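Local coordinates for UPF0141 protein yjdB (Campylobacter jejuni subsp. jejuni HB93-13, PDB 4TN0) that probably transfers phosphoethanolamine onto periplasmic acceptors, as the zinc-binding periplasmic domain of EptC, an enzyme required for polymyxin resistance and motility, at residues A[218-223]-A[255-260]; A[3-8]-A[86-91]. All coordinates share one frame; numbering follows the deposited sequence.

Contact 1: residues A[218-223]-A[255-260]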
loop_
_atom_site.group_PDB
_atom_site.type_symbol
_atom_site.label_atom_id
_atom_site.label_comp_id
_atom_site.label_asym_id
_atom_site.label_seq_id
_atom_site.Cartn_x
_atom_site.Cartn_y
_atom_site.Cartn_z
ATOM N N GLU A 218 -7.447 -15.363 11.268
ATOM C CA GLU A 218 -8.237 -14.497 10.414
ATOM C C GLU A 218 -7.247 -13.569 9.696
ATOM O O GLU A 218 -6.546 -12.762 10.333
ATOM C CB GLU A 218 -9.254 -13.692 11.229
ATOM C CG GLU A 218 -9.505 -12.282 10.697
ATOM C CD GLU A 218 -10.389 -11.451 11.609
ATOM O OE1 GLU A 218 -10.304 -10.197 11.551
ATOM O OE2 GLU A 218 -11.177 -12.053 12.377
ATOM N N SER A 219 -7.175 -13.696 8.373
ATOM C CA SER A 219 -6.118 -13.032 7.616
ATOM C C SER A 219 -6.675 -11.984 6.667
ATOM O O SER A 219 -7.702 -12.187 6.007
ATOM C CB SER A 219 -5.300 -14.056 6.828
ATOM O OG SER A 219 -4.626 -14.950 7.701
ATOM N N SER A 220 -5.983 -10.856 6.606
ATOM C CA SER A 220 -6.329 -9.818 5.652
ATOM C C SER A 220 -5.100 -9.274 4.930
ATOM O O SER A 220 -4.004 -9.191 5.507
ATOM C CB SER A 220 -7.068 -8.687 6.352
ATOM O OG SER A 220 -8.256 -9.174 6.944
ATOM N N LEU A 221 -5.292 -8.934 3.656
ATOM C CA LEU A 221 -4.313 -8.176 2.889
ATOM C C LEU A 221 -4.856 -6.788 2.549
ATOM O O LEU A 221 -5.964 -6.650 2.001
ATOM C CB LEU A 221 -3.926 -8.917 1.611
ATOM C CG LEU A 221 -3.164 -8.087 0.568
ATOM C CD1 LEU A 221 -1.813 -7.656 1.100
ATOM C CD2 LEU A 221 -2.994 -8.886 -0.722
ATOM N N PHE A 222 -4.087 -5.756 2.894
ATOM C CA PHE A 222 -4.398 -4.414 2.426
ATOM C C PHE A 222 -3.196 -3.843 1.695
ATOM O O PHE A 222 -2.080 -3.796 2.246
ATOM C CB PHE A 222 -4.821 -3.478 3.567
ATOM C CG PHE A 222 -5.379 -2.169 3.077
ATOM C CD1 PHE A 222 -6.447 -2.151 2.200
ATOM C CD2 PHE A 222 -4.820 -0.968 3.466
ATOM C CE1 PHE A 222 -6.948 -0.957 1.717
ATOM C CE2 PHE A 222 -5.317 0.213 3.007
ATOM C CZ PHE A 222 -6.389 0.227 2.126
ATOM N N TYR A 223 -3.432 -3.468 0.434
ATOM C CA TYR A 223 -2.407 -2.896 -0.442
ATOM C C TYR A 223 -2.799 -1.501 -0.921
ATOM O O TYR A 223 -3.916 -1.301 -1.412
ATOM C CB TYR A 223 -2.163 -3.805 -1.654
ATOM C CG TYR A 223 -1.532 -3.114 -2.862
ATOM C CD1 TYR A 223 -2.307 -2.747 -3.955
ATOM C CD2 TYR A 223 -0.162 -2.845 -2.914
ATOM C CE1 TYR A 223 -1.752 -2.129 -5.058
ATOM C CE2 TYR A 223 0.405 -2.204 -4.031
ATOM C CZ TYR A 223 -0.402 -1.860 -5.096
ATOM O OH TYR A 223 0.114 -1.232 -6.208
ATOM N N ALA A 255 -6.175 0.993 -4.296
ATOM C CA ALA A 255 -6.216 0.359 -2.997
ATOM C C ALA A 255 -6.961 -0.952 -3.176
ATOM O O ALA A 255 -7.997 -1.005 -3.860
ATOM C CB ALA A 255 -6.880 1.251 -1.960
ATOM N N ILE A 256 -6.388 -2.011 -2.611
ATOM C CA ILE A 256 -6.904 -3.367 -2.768
ATOM C C ILE A 256 -7.012 -4.070 -1.414
ATOM O O ILE A 256 -6.047 -4.083 -0.640
ATOM C CB ILE A 256 -6.000 -4.203 -3.696
ATOM C CG1 ILE A 256 -6.129 -3.740 -5.146
ATOM C CG2 ILE A 256 -6.312 -5.695 -3.583
ATOM C CD1 ILE A 256 -5.047 -4.354 -6.066
ATOM N N PHE A 257 -8.166 -4.680 -1.148
ATOM C CA PHE A 257 -8.350 -5.430 0.099
ATOM C C PHE A 257 -8.781 -6.864 -0.137
ATOM O O PHE A 257 -9.591 -7.159 -1.023
ATOM C CB PHE A 257 -9.385 -4.758 1.013
ATOM C CG PHE A 257 -9.656 -5.527 2.289
ATOM C CD1 PHE A 257 -8.732 -5.528 3.327
ATOM C CD2 PHE A 257 -10.827 -6.256 2.446
ATOM C CE1 PHE A 257 -8.972 -6.235 4.486
ATOM C CE2 PHE A 257 -11.070 -6.964 3.609
ATOM C CZ PHE A 257 -10.143 -6.952 4.628
ATOM N N TRP A 258 -8.217 -7.758 0.659
ATOM C CA TRP A 258 -8.665 -9.137 0.659
ATOM C C TRP A 258 -8.665 -9.685 2.079
ATOM O O TRP A 258 -7.798 -9.349 2.889
ATOM C CB TRP A 258 -7.783 -10.002 -0.244
ATOM C CG TRP A 258 -8.163 -11.445 -0.225
ATOM C CD1 TRP A 258 -9.024 -12.071 -1.075
ATOM C CD2 TRP A 258 -7.688 -12.450 0.675
ATOM N NE1 TRP A 258 -9.125 -13.401 -0.756
ATOM C CE2 TRP A 258 -8.311 -13.660 0.315
ATOM C CE3 TRP A 258 -6.801 -12.445 1.756
ATOM C CZ2 TRP A 258 -8.075 -14.852 0.993
ATOM C CZ3 TRP A 258 -6.566 -13.629 2.427
ATOM C CH2 TRP A 258 -7.200 -14.816 2.043
ATOM N N SER A 259 -9.624 -10.558 2.366
ATOM C CA SER A 259 -9.674 -11.234 3.652
ATOM C C SER A 259 -10.330 -12.581 3.476
ATOM O O SER A 259 -11.145 -12.762 2.568
ATOM C CB SER A 259 -10.442 -10.407 4.679
ATOM O OG SER A 259 -10.338 -10.992 5.959
ATOM N N ASN A 260 -9.982 -13.523 4.350
ATOM C CA ASN A 260 -10.658 -14.817 4.384
ATOM C C ASN A 260 -11.925 -14.725 5.230
ATOM O O ASN A 260 -12.856 -15.518 5.069
ATOM C CB ASN A 260 -9.727 -15.894 4.940
ATOM C CG ASN A 260 -9.104 -15.495 6.260
ATOM O OD1 ASN A 260 -9.666 -14.687 7.001
ATOM N ND2 ASN A 260 -7.932 -16.049 6.560
#

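Contact 2: residues A[3-8]-A[86-91]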
loop_
_atom_site.group_PDB
_atom_site.type_symbol
_atom_site.label_atom_id
_atom_site.label_comp_id
_atom_site.label_asym_id
_atom_site.label_seq_id
_atom_site.Cartn_x
_atom_site.Cartn_y
_atom_site.Cartn_z
ATOM N N LYS A 3 7.180 13.501 20.377
ATOM C CA LYS A 3 5.845 13.470 20.951
ATOM C C LYS A 3 5.232 12.076 20.850
ATOM O O LYS A 3 5.366 11.410 19.831
ATOM C CB LYS A 3 4.963 14.495 20.238
ATOM C CG LYS A 3 3.524 14.590 20.696
ATOM C CD LYS A 3 2.844 15.766 19.979
ATOM C CE LYS A 3 1.607 16.236 20.723
ATOM N NZ LYS A 3 1.088 17.512 20.177
ATOM N N THR A 4 4.572 11.634 21.919
ATOM C CA THR A 4 3.844 10.372 21.903
ATOM C C THR A 4 2.394 10.686 21.587
ATOM O O THR A 4 1.928 11.800 21.848
ATOM C CB THR A 4 3.930 9.610 23.259
ATOM O OG1 THR A 4 3.395 10.422 24.316
ATOM C CG2 THR A 4 5.362 9.236 23.585
ATOM N N ILE A 5 1.676 9.733 21.006
ATOM C CA ILE A 5 0.277 9.981 20.694
ATOM C C ILE A 5 -0.576 8.833 21.169
ATOM O O ILE A 5 -0.052 7.760 21.472
ATOM C CB ILE A 5 0.027 10.192 19.183
ATOM C CG1 ILE A 5 0.305 8.901 18.407
ATOM C CG2 ILE A 5 0.845 11.358 18.640
ATOM C CD1 ILE A 5 -0.351 8.901 17.032
ATOM N N ALA A 6 -1.890 9.053 21.181
ATOM C CA ALA A 6 -2.835 8.049 21.647
ATOM C C ALA A 6 -2.366 7.446 22.975
ATOM O O ALA A 6 -2.219 6.229 23.109
ATOM C CB ALA A 6 -3.005 6.959 20.593
ATOM N N ASN A 7 -2.149 8.309 23.961
ATOM C CA ASN A 7 -1.578 7.884 25.231
ATOM C C ASN A 7 -2.553 7.011 26.048
ATOM O O ASN A 7 -2.149 6.327 26.978
ATOM C CB ASN A 7 -1.137 9.104 26.050
ATOM C CG ASN A 7 -0.058 9.927 25.357
ATOM O OD1 ASN A 7 0.949 9.389 24.893
ATOM N ND2 ASN A 7 -0.240 11.241 25.330
ATOM N N ASP A 8 -3.834 7.068 25.694
ATOM C CA ASP A 8 -4.886 6.296 26.341
ATOM C C ASP A 8 -5.207 4.967 25.652
ATOM O O ASP A 8 -6.306 4.441 25.829
ATOM C CB ASP A 8 -6.174 7.119 26.377
ATOM C CG ASP A 8 -6.666 7.457 24.980
ATOM O OD1 ASP A 8 -5.815 7.501 24.070
ATOM O OD2 ASP A 8 -7.883 7.665 24.771
ATOM N N PHE A 86 7.127 15.234 14.476
ATOM C CA PHE A 86 8.057 14.213 14.911
ATOM C C PHE A 86 7.440 13.484 16.126
ATOM O O PHE A 86 7.621 13.892 17.285
ATOM C CB PHE A 86 9.408 14.842 15.251
ATOM C CG PHE A 86 10.475 13.843 15.612
ATOM C CD1 PHE A 86 10.660 12.699 14.835
ATOM C CD2 PHE A 86 11.310 14.053 16.697
ATOM C CE1 PHE A 86 11.651 11.772 15.148
ATOM C CE2 PHE A 86 12.309 13.130 17.018
ATOM C CZ PHE A 86 12.476 11.987 16.246
ATOM N N GLN A 87 6.688 12.426 15.841
ATOM C CA GLN A 87 5.825 11.802 16.831
ATOM C C GLN A 87 5.511 10.355 16.460
ATOM O O GLN A 87 5.830 9.916 15.364
ATOM C CB GLN A 87 4.528 12.593 16.961
ATOM C CG GLN A 87 3.628 12.414 15.757
ATOM C CD GLN A 87 2.586 13.496 15.638
ATOM O OE1 GLN A 87 2.847 14.668 15.932
ATOM N NE2 GLN A 87 1.397 13.114 15.198
ATOM N N GLU A 88 4.856 9.631 17.363
ATOM C CA GLU A 88 4.484 8.236 17.120
ATOM C C GLU A 88 3.510 8.127 15.949
ATOM O O GLU A 88 2.750 9.053 15.685
ATOM C CB GLU A 88 3.850 7.613 18.385
ATOM C CG GLU A 88 4.795 7.462 19.581
ATOM C CD GLU A 88 4.115 6.884 20.827
ATOM O OE1 GLU A 88 2.986 7.321 21.158
ATOM O OE2 GLU A 88 4.715 6.001 21.482
ATOM N N ASN A 89 3.509 6.986 15.270
ATOM C CA ASN A 89 2.588 6.771 14.158
ATOM C C ASN A 89 1.712 5.571 14.485
ATOM O O ASN A 89 1.829 5.004 15.558
ATOM C CB ASN A 89 3.352 6.559 12.822
ATOM C CG ASN A 89 4.318 5.348 12.862
ATOM O OD1 ASN A 89 3.885 4.193 12.926
ATOM N ND2 ASN A 89 5.624 5.616 12.820
ATOM N N ALA A 90 0.838 5.180 13.566
ATOM C CA ALA A 90 -0.025 4.018 13.777
ATOM C C ALA A 90 0.745 2.747 14.189
ATOM O O ALA A 90 0.264 1.969 15.003
ATOM C CB ALA A 90 -0.831 3.745 12.529
ATOM N N MET A 91 1.936 2.537 13.636
ATOM C CA MET A 91 2.709 1.340 13.960
ATOM C C MET A 91 3.195 1.349 15.420
ATOM O O MET A 91 3.308 0.310 16.051
ATOM C CB MET A 91 3.919 1.193 13.016
ATOM C CG MET A 91 3.573 1.095 11.543
ATOM S SD MET A 91 2.561 -0.327 11.134
ATOM C CE MET A 91 3.635 -1.648 11.711
#

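Contact 1: residues A[218-223]-A[255-260]
Two donors grip the carbonyl oxygen of Ser219. The backbone N of Asn260 comes in nearly along the C=O axis, Asn260 N to Ser219 O being 3.1 Å, while the hydroxyl of Ser259 approaches from above the carbonyl plane, with Ser259 OG 2.9 Å from Ser219 O. Ser259 can reach it because its OG stands anti to the backbone N (chi1 -173°). Asn260 turns back on the same residue: with CG wedged between its own N and C (chi1 52°), its OD1 accepts from Ser219 N at 3.0 Å, the donor lying above the amide plane. The side chain thus takes up an N-H of strand 218-223 just where the partner strand gives way to a turn.

Beyond this end the pairing is regular and antiparallel. Leu221 with Trp258 and Tyr223 with Ile256 are hydrogen-bonded pairs, each closed by two bonds in the carbonyl planes; the shortest joins Leu221 N to Trp258 O at 2.7 Å. Phe222 and Phe257 form a non-hydrogen-bonded pair whose side chains cross at about a right angle, Phe222 CD1 resting 4.1 Å from Phe257 CB. The Phe257 ring reaches diagonally across to strand 218-223, its CE1 3.6 Å from Ser220 CB. On the sheet face that carries Leu221 and Trp258, Ile256 crosses the Tyr223 side chain obliquely, Ile256 CD1 to Tyr223 CD1 being 3.8 Å.

These are central strands of the mixed sheet in this alkaline phosphatase-like fold. Strand 18-24 flanks 218-223 in parallel on its other edge. Helix 186-211 packs over Leu221, Tyr223 and Trp258, whereas the face bearing Phe222 and Phe257 receives Leu302 and Leu303, with helix 264-271 also against Phe257.

Contact 2: residues A[3-8]-A[86-91]
Backbone hydrogen bonds join the two loops at a single bridge between Lys3 and Gln87. Lys3 N donates in the carbonyl plane to the oxygen of Phe86, and the return bond, from Glu88 N to Lys3 O at 3.1 Å, runs nearly along the C=O axis. Between them the CA of Gln87 makes a CA-H...O contact with Lys3 O.

A side chain extends the pairing by one more bond. Glu88 leaves its backbone with CG anti to the carbonyl carbon (chi1 -66°) and runs on extended (chi2 178°), alongside Thr4, so that OE1 accepts from Ile5 N at 2.7 Å through its anti lone pair. Glu88 OE1 also lies 3.1 Å from Ile5 O, an approach of two acceptors that Lys96 probably eases, since its ammonium group forms a salt bridge with OE1 and a hydrogen bond with Ile5 O. In the same loop Thr4 OG1 donates to Asn7 OD1 on a lone pair, 2.7 Å away, closing the bend from Thr4 to Asn7.

Van der Waals contacts surround these bonds. The Lys3 and Gln87 side chains run alongside each other, with Lys3 CB 3.8 Å from Gln87 CB. Ile5 and Glu88 pass antiparallel, Ile5 CG1 lying 3.8 Å from Glu88 CB, while Ile5 CG2 meets the end of Gln87 at right angles, 3.9 Å from Gln87 NE2. Phe282 of helix 281-288 backs Ile5.

Just beyond the bridge, Asn89 OD1 accepts from Met91 N at 2.7 Å, and Asp92 OD2 bonds Asn89 N in return, as in the reciprocal half of a capping box. The arrangement is an isolated beta bridge at the surface, fastening the N-terminal segment of the construct to the loop that leads into the Asn N-cap of helix 90-96.

How the contacts relate
Along the chain the contacts come in series: contact 2 closes, at residue 91, well before contact 1 opens at residue 218. Their centres lie 25 Å apart and their nearest atoms about 11 Å, so they do not touch. Contact 1 is buried in the mixed sheet, whereas contact 2 sits on the surface, 21 Å from the centre of the chain. The sheet nevertheless connects them: Met91, at the start of helix 90-96, packs on strand 146-152, which neighbours strand 18-24, itself the parallel partner of 218-224. Contact 1 joins two inner strands, with the Tyr223 side chain about 11 Å from the bound zinc; contact 2 holds the N-terminal segment beside that helix start.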